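Melanin biosynthesis protein TyrA, putative (Shewanella oneidensis, PDB 2IIZ) binds heme b and probably works as a peroxidase of the dye-decolorizing (DyP) type. Local coordinates at residues Thr223-Ile226 / Lys227-Leu231. Sequence-based numbering, arbitrary orientation.
Sequences TSHI and KRVNL. With HEM (protoporphyrin IX containing Fe), chain C.
H225, at the start of the short helix 225-228, meets V229, just past its end. The helix carries the proximal heme ligand in the C-terminal half of a DyP-type peroxidase, a family of the dimeric alpha/beta-barrel clan. H225 NE2 binds the heme iron at 2.1 Å. Its CG stands anti to the backbone N (chi1 -169°), which carries the imidazole to the porphyrin while its CE1 still meets V229. V229 CG2 lies over one face of that ring, and CG1 comes within 3.7 Å of H225 CE1. The other ring nitrogen, ND1, is hydrogen-bonded to D285 OD2. The iron bond and this second-shell carboxylate together fix the ring's rotation, and D285 would probably make the imidazole a stronger electron donor to the iron.

The heme side is tightly packed. H225 O accepts V229 N. I226 CD1 reaches the heme meso carbon CHA at 3.3 Å, I226 CG2 lies 3.4 Å from propionate O1D, and V229 CG2 sits 3.5 Å from heme C2D. With an alanine at I226, these contacts would be lost and a gap would probably open beside CHA and the O1D propionate.

The other side of the turn is looser. S224 is the N-cap, and its O accepts R228 N at 3.1 Å, while K227 N adds a weak bond. K227 packs its CB on S224 OG, which bonds to P221 O, but the rest of the K227 chain leads away, and the residue is partly exposed.

N230 makes the polar contact at the heme edge. Its own N is only weakly bonded to I226 O. Its amide ND2 donates to heme propionate O2D at 3.0 Å.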
loop_
_atom_site.group_PDB
_atom_site.type_symbol
_atom_site.label_atom_id
_atom_site.label_comp_id
_atom_site.label_asym_id
_atom_site.label_seq_id
_atom_site.Cartn_x
_atom_site.Cartn_y
_atom_site.Cartn_z
ATOM N N THR A 223 -2.644 -23.721 -25.729
ATOM C CA THR A 223 -3.109 -23.364 -24.381
ATOM C C THR A 223 -2.359 -22.220 -23.724
ATOM O O THR A 223 -2.525 -21.984 -22.525
ATOM C CB THR A 223 -2.949 -24.571 -23.439
ATOM O OG1 THR A 223 -1.598 -25.046 -23.514
ATOM C CG2 THR A 223 -3.922 -25.695 -23.820
ATOM N N SER A 224 -1.526 -21.505 -24.477
ATOM C CA SER A 224 -0.701 -20.445 -23.873
ATOM C C SER A 224 -1.435 -19.111 -23.873
ATOM O O SER A 224 -2.190 -18.830 -24.810
ATOM C CB SER A 224 0.622 -20.298 -24.621
ATOM O OG SER A 224 0.390 -19.938 -25.960
ATOM N N HIS A 225 -1.211 -18.300 -22.837
ATOM C CA HIS A 225 -1.887 -17.003 -22.703
ATOM C C HIS A 225 -1.884 -16.153 -23.980
ATOM O O HIS A 225 -2.924 -15.639 -24.369
ATOM C CB HIS A 225 -1.287 -16.167 -21.555
ATOM C CG HIS A 225 -2.101 -14.965 -21.199
ATOM N ND1 HIS A 225 -3.478 -14.983 -21.147
ATOM C CD2 HIS A 225 -1.731 -13.705 -20.873
ATOM C CE1 HIS A 225 -3.920 -13.785 -20.808
ATOM N NE2 HIS A 225 -2.879 -12.989 -20.632
ATOM N N ILE A 226 -0.721 -16.016 -24.611
ATOM C CA ILE A 226 -0.509 -15.126 -25.781
ATOM C C ILE A 226 -1.120 -15.684 -27.078
ATOM O O ILE A 226 -1.416 -14.925 -28.023
ATOM C CB ILE A 226 1.028 -14.909 -26.035
ATOM C CG1 ILE A 226 1.719 -14.411 -24.785
ATOM C CG2 ILE A 226 1.304 -13.913 -27.114
ATOM C CD1 ILE A 226 0.985 -13.352 -24.085
ATOM N N LYS A 227 -1.290 -16.996 -27.133
ATOM C CA LYS A 227 -1.905 -17.624 -28.293
ATOM C C LYS A 227 -3.392 -17.349 -28.209
ATOM O O LYS A 227 -4.045 -17.099 -29.210
ATOM C CB LYS A 227 -1.627 -19.138 -28.296
ATOM C CG LYS A 227 -2.157 -19.901 -29.525
ATOM C CD LYS A 227 -1.654 -19.305 -30.825
ATOM C CE LYS A 227 -1.802 -20.282 -31.978
ATOM N NZ LYS A 227 -1.192 -19.761 -33.247
ATOM N N ARG A 228 -3.903 -17.386 -26.981
ATOM C CA ARG A 228 -5.334 -17.317 -26.706
ATOM C C ARG A 228 -5.898 -15.910 -26.837
ATOM O O ARG A 228 -7.043 -15.728 -27.239
ATOM C CB ARG A 228 -5.598 -17.818 -25.281
ATOM C CG ARG A 228 -5.342 -19.313 -25.055
ATOM C CD ARG A 228 -6.487 -20.160 -25.538
ATOM N NE ARG A 228 -6.353 -20.453 -26.973
ATOM C CZ ARG A 228 -7.235 -20.121 -27.901
ATOM N NH1 ARG A 228 -8.344 -19.478 -27.593
ATOM N NH2 ARG A 228 -7.001 -20.431 -29.154
ATOM N N VAL A 229 -5.099 -14.918 -26.499
ATOM C CA VAL A 229 -5.556 -13.522 -26.500
ATOM C C VAL A 229 -5.007 -12.670 -27.660
ATOM O O VAL A 229 -5.216 -11.453 -27.684
ATOM C CB VAL A 229 -5.174 -12.799 -25.177
ATOM C CG1 VAL A 229 -5.767 -13.508 -23.972
ATOM C CG2 VAL A 229 -3.673 -12.708 -25.056
ATOM N N ASN A 230 -4.303 -13.286 -28.603
ATOM C CA ASN A 230 -3.985 -12.637 -29.872
ATOM C C ASN A 230 -4.954 -13.156 -30.921
ATOM O O ASN A 230 -4.797 -14.266 -31.418
ATOM C CB ASN A 230 -2.542 -12.898 -30.324
ATOM C CG ASN A 230 -2.179 -12.123 -31.592
ATOM O OD1 ASN A 230 -2.661 -12.440 -32.694
ATOM N ND2 ASN A 230 -1.333 -11.099 -31.444
ATOM N N LEU A 231 -5.944 -12.324 -31.236
ATOM C CA LEU A 231 -7.033 -12.658 -32.146
ATOM C C LEU A 231 -7.034 -11.745 -33.369
ATOM O O LEU A 231 -6.456 -10.651 -33.367
ATOM C CB LEU A 231 -8.373 -12.512 -31.414
ATOM C CG LEU A 231 -8.463 -13.241 -30.065
ATOM C CD1 LEU A 231 -9.622 -12.735 -29.205
ATOM C CD2 LEU A 231 -8.563 -14.757 -30.312
HETATM C CHA HEM C . -0.230 -10.469 -23.008
HETATM C CHB HEM C . -0.126 -11.461 -18.295
HETATM C CHC HEM C . -4.900 -11.267 -18.078
HETATM C CHD HEM C . -5.011 -9.737 -22.621
HETATM C C1A HEM C . 0.215 -10.789 -21.752
HETATM C C2A HEM C . 1.593 -11.044 -21.391
HETATM C C3A HEM C . 1.602 -11.319 -20.074
HETATM C C4A HEM C . 0.251 -11.238 -19.587
HETATM C CMA HEM C . 2.815 -11.665 -19.195
HETATM C CAA HEM C . 2.797 -11.000 -22.364
HETATM C CBA HEM C . 3.440 -9.599 -22.421
HETATM C CGA HEM C . 2.620 -8.656 -23.273
HETATM O O1A HEM C . 1.941 -7.743 -22.715
HETATM O O2A HEM C . 2.635 -8.800 -24.526
HETATM C C1B HEM C . -1.407 -11.509 -17.842
HETATM C C2B HEM C . -1.790 -11.834 -16.485
HETATM C C3B HEM C . -3.126 -11.779 -16.427
HETATM C C4B HEM C . -3.601 -11.418 -17.740
HETATM C CMB HEM C . -0.771 -12.169 -15.371
HETATM C CAB HEM C . -4.071 -12.030 -15.242
HETATM C CBB HEM C . -3.787 -12.942 -14.323
HETATM C C1C HEM C . -5.332 -10.859 -19.300
HETATM C C2C HEM C . -6.718 -10.720 -19.661
HETATM C C3C HEM C . -6.760 -10.295 -20.926
HETATM C C4C HEM C . -5.391 -10.153 -21.380
HETATM C CMC HEM C . -7.870 -11.036 -18.692
HETATM C CAC HEM C . -7.992 -9.988 -21.800
HETATM C CBC HEM C . -9.263 -10.137 -21.402
HETATM C C1D HEM C . -3.746 -9.766 -23.140
HETATM C C2D HEM C . -3.400 -9.310 -24.460
HETATM C C3D HEM C . -1.905 -9.540 -24.583
HETATM C C4D HEM C . -1.509 -10.109 -23.321
HETATM C CMD HEM C . -4.358 -8.725 -25.519
HETATM C CAD HEM C . -0.990 -9.244 -25.782
HETATM C CBD HEM C . -0.837 -10.532 -26.575
HETATM C CGD HEM C . -0.210 -10.303 -27.930
HETATM O O1D HEM C . 0.995 -10.666 -28.097
HETATM O O2D HEM C . -0.915 -9.766 -28.823
HETATM N NA HEM C . -0.586 -10.915 -20.631
HETATM N NB HEM C . -2.536 -11.256 -18.590
HETATM N NC HEM C . -4.532 -10.505 -20.361
HETATM N ND HEM C . -2.613 -10.228 -22.498
HETATM FE FE HEM C . -2.567 -10.930 -20.549
#